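Local atomic coordinates of beta-N-acetylglucosaminidase-like protein Glycoside hydrolase family 20 (Flavobacterium johnsoniae, PDB entry 6YHH), a protein that probably hydrolyses terminal N-acetylhexosamine residues from chitin-derived oligosaccharides, as a family 20 beta-N-acetylglucosaminidase. Residues N518-K523 with A608-V613. Sequence-based numbering, arbitrary orientation.
Sequences NNQNIK and ANAPLV
A side-chain-to-backbone hydrogen bond joins the loop 518-523 to the loop 608-613, a worked example of how an asparagine at a helix end can also bond to a neighbouring loop. N518 holds its CG anti to the backbone N (chi1 -161°), which carries the amide across to the other loop. There ND2 donates to the carbonyl O of N609 at 2.9 Å; the acceptor lies close to the plane of the N518 amide, and the N-H arrives nearly along the C=O axis. The side chain of N609 crosses that of N518 obliquely, their amide planes turned 66° apart. An alanine in place of N518 would remove the amide and would probably loosen the link between the loops.

Van der Waals contacts accompany the bond. CB of N518 lies 4.2 Å from CB of A610, and the extended side chain of Q520 brings its terminal amide against the same methyl. Q520 also touches L606 of helix 583-607, while N126 of the second subunit packs on N518, placing the contact beside the dimer interface.

Capping bonds mark both ends of the first loop. N518, with positive phi, closes helix 507-517 in a Schellman motif, and N521 OD1 accepts from K523 N at 3.0 Å, above its carbonyl plane. The whole is a helix-to-helix connection, a Schellman motif followed by an asparagine capping bond at the start of helix 523-529, packed against another interhelical loop in the helical C-terminal region.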
ATOM      1  N   ASN A 518     -18.048   5.530   9.478  1.00  8.46           N
ATOM      2  CA  ASN A 518     -18.574   4.231   9.788  1.00  9.38           C
ATOM      3  C   ASN A 518     -19.075   3.538   8.534  1.00  9.26           C
ATOM      4  O   ASN A 518     -20.104   2.834   8.544  1.00 10.65           O
ATOM      5  CB  ASN A 518     -19.689   4.283  10.840  1.00  9.68           C
ATOM      6  CG  ASN A 518     -19.941   2.963  11.500  1.00 12.43           C
ATOM      7  OD1 ASN A 518     -19.137   2.016  11.437  1.00 14.18           O
ATOM      8  ND2 ASN A 518     -21.100   2.862  12.142  1.00 12.82           N
ATOM      9  N   ASN A 519     -18.344   3.707   7.440  1.00  8.57           N
ATOM     10  CA  ASN A 519     -18.585   3.021   6.139  1.00  9.71           C
ATOM     11  C   ASN A 519     -19.901   3.362   5.527  1.00 10.98           C
ATOM     12  O   ASN A 519     -20.401   2.609   4.691  1.00 11.59           O
ATOM     13  CB  ASN A 519     -18.439   1.492   6.256  1.00  9.78           C
ATOM     14  CG  ASN A 519     -18.202   0.801   4.936  1.00 10.67           C
ATOM     15  OD1 ASN A 519     -17.577   1.329   4.020  1.00 13.65           O
ATOM     16  ND2 ASN A 519     -18.740  -0.401   4.821  1.00 10.94           N
ATOM     17  N   GLN A 520     -20.464   4.500   5.911  1.00  9.29           N
ATOM     18  CA  GLN A 520     -21.579   5.090   5.195  1.00 10.01           C
ATOM     19  C   GLN A 520     -21.056   5.835   3.980  1.00 10.37           C
ATOM     20  O   GLN A 520     -19.836   5.815   3.683  1.00 11.19           O
ATOM     21  CB  GLN A 520     -22.344   6.036   6.145  1.00  9.78           C
ATOM     22  CG  GLN A 520     -22.900   5.364   7.413  1.00  9.72           C
ATOM     23  CD  GLN A 520     -23.451   6.397   8.391  1.00 12.21           C
ATOM     24  OE1 GLN A 520     -22.732   7.004   9.202  1.00 11.54           O
ATOM     25  NE2 GLN A 520     -24.716   6.692   8.223  1.00 10.93           N
ATOM     26  N   ASN A 521     -21.961   6.430   3.179  1.00  9.86           N
ATOM     27  CA  ASN A 521     -21.594   7.173   2.025  1.00 11.99           C
ATOM     28  C   ASN A 521     -20.658   8.317   2.406  1.00 11.52           C
ATOM     29  O   ASN A 521     -21.069   9.117   3.246  1.00 11.08           O
ATOM     30  CB  ASN A 521     -22.872   7.737   1.407  1.00 15.02           C
ATOM     31  CG  ASN A 521     -22.652   8.400   0.086  1.00 20.68           C
ATOM     32  OD1 ASN A 521     -21.575   8.863  -0.274  1.00 17.75           O
ATOM     33  ND2 ASN A 521     -23.741   8.495  -0.655  1.00 30.81           N
ATOM     34  N   ILE A 522     -19.474   8.369   1.820  1.00  9.89           N
ATOM     35  CA  ILE A 522     -18.463   9.373   2.256  1.00 10.86           C
ATOM     36  C   ILE A 522     -18.560  10.686   1.537  1.00 11.12           C
ATOM     37  O   ILE A 522     -17.812  11.578   1.821  1.00 11.13           O
ATOM     38  CB  ILE A 522     -17.007   8.843   2.251  1.00 10.67           C
ATOM     39  CG1 ILE A 522     -16.571   8.481   0.821  1.00 11.27           C
ATOM     40  CG2 ILE A 522     -16.860   7.667   3.182  1.00 10.88           C
ATOM     41  CD1 ILE A 522     -15.102   8.096   0.649  1.00 11.21           C
ATOM     42  N   LYS A 523     -19.527  10.828   0.631  1.00 10.20           N
ATOM     43  CA  LYS A 523     -19.592  12.034  -0.191  1.00 11.92           C
ATOM     44  C   LYS A 523     -19.524  13.357   0.609  1.00 11.24           C
ATOM     45  O   LYS A 523     -18.703  14.224   0.270  1.00 11.31           O
ATOM     46  CB  LYS A 523     -20.817  12.035  -1.063  1.00 14.76           C
ATOM     47  CG  LYS A 523     -20.993  13.295  -1.946  1.00 20.63           C
ATOM     48  CD  LYS A 523     -22.211  13.122  -2.872  1.00 26.68           C
ATOM     49  CE  LYS A 523     -22.364  14.140  -3.999  1.00 32.25           C
ATOM     50  NZ  LYS A 523     -22.930  15.425  -3.486  1.00 31.85           N
ATOM     51  N   ALA A 608     -25.608  10.320  12.921  1.00  9.78           N
ATOM     52  CA  ALA A 608     -26.492   9.457  13.680  1.00 10.80           C
ATOM     53  C   ALA A 608     -25.869   8.116  13.977  1.00 10.92           C
ATOM     54  O   ALA A 608     -26.179   7.501  14.995  1.00 10.28           O
ATOM     55  CB  ALA A 608     -27.790   9.317  12.905  1.00 11.34           C
ATOM     56  N   ASN A 609     -24.982   7.675  13.084  1.00 10.67           N
ATOM     57  CA  ASN A 609     -24.305   6.374  13.243  1.00 11.82           C
ATOM     58  C   ASN A 609     -22.778   6.480  13.080  1.00 10.71           C
ATOM     59  O   ASN A 609     -22.147   5.530  12.598  1.00 10.55           O
ATOM     60  CB  ASN A 609     -24.878   5.371  12.251  1.00 13.40           C
ATOM     61  CG  ASN A 609     -24.444   3.901  12.539  1.00 15.71           C
ATOM     62  OD1 ASN A 609     -24.219   3.485  13.693  1.00 18.08           O
ATOM     63  ND2 ASN A 609     -24.395   3.095  11.461  1.00 19.78           N
ATOM     64  N   ALA A 610     -22.206   7.622  13.480  1.00  9.60           N
ATOM     65  CA  ALA A 610     -20.752   7.830  13.252  1.00  8.59           C
ATOM     66  C   ALA A 610     -20.202   8.837  14.285  1.00  8.76           C
ATOM     67  O   ALA A 610     -20.153  10.033  13.994  1.00  9.40           O
ATOM     68  CB  ALA A 610     -20.489   8.329  11.848  1.00  8.67           C
ATOM     69  N   PRO A 611     -19.752   8.366  15.471  1.00  8.64           N
ATOM     70  CA  PRO A 611     -19.218   9.244  16.442  1.00  8.72           C
ATOM     71  C   PRO A 611     -18.056  10.103  15.947  1.00  8.63           C
ATOM     72  O   PRO A 611     -17.833  11.192  16.518  1.00  7.73           O
ATOM     73  CB  PRO A 611     -18.803   8.297  17.615  1.00 10.18           C
ATOM     74  CG  PRO A 611     -19.729   7.119  17.464  1.00  9.64           C
ATOM     75  CD  PRO A 611     -19.849   6.971  15.948  1.00  9.68           C
ATOM     76  N   LEU A 612     -17.229   9.573  15.012  1.00  8.52           N
ATOM     77  CA  LEU A 612     -16.073  10.341  14.578  1.00  9.18           C
ATOM     78  C   LEU A 612     -16.450  11.543  13.687  1.00  8.39           C
ATOM     79  O   LEU A 612     -15.590  12.323  13.315  1.00  8.56           O
ATOM     80  CB  LEU A 612     -15.053   9.456  13.869  1.00  9.98           C
ATOM     81  CG  LEU A 612     -14.496   8.297  14.709  1.00 10.49           C
ATOM     82  CD1 LEU A 612     -13.524   7.533  13.867  1.00 11.36           C
ATOM     83  CD2 LEU A 612     -13.906   8.749  15.958  1.00 11.14           C
ATOM     84  N   VAL A 613     -17.728  11.696  13.335  1.00  8.31           N
ATOM     85  CA  VAL A 613     -18.208  12.897  12.664  1.00  8.09           C
ATOM     86  C   VAL A 613     -18.513  14.030  13.674  1.00  8.41           C
ATOM     87  O   VAL A 613     -18.463  15.205  13.355  1.00  8.25           O
ATOM     88  CB  VAL A 613     -19.416  12.531  11.764  1.00  9.09           C
ATOM     89  CG1 VAL A 613     -20.069  13.795  11.205  1.00 10.11           C
ATOM     90  CG2 VAL A 613     -18.996  11.624  10.592  1.00 10.24           C
TER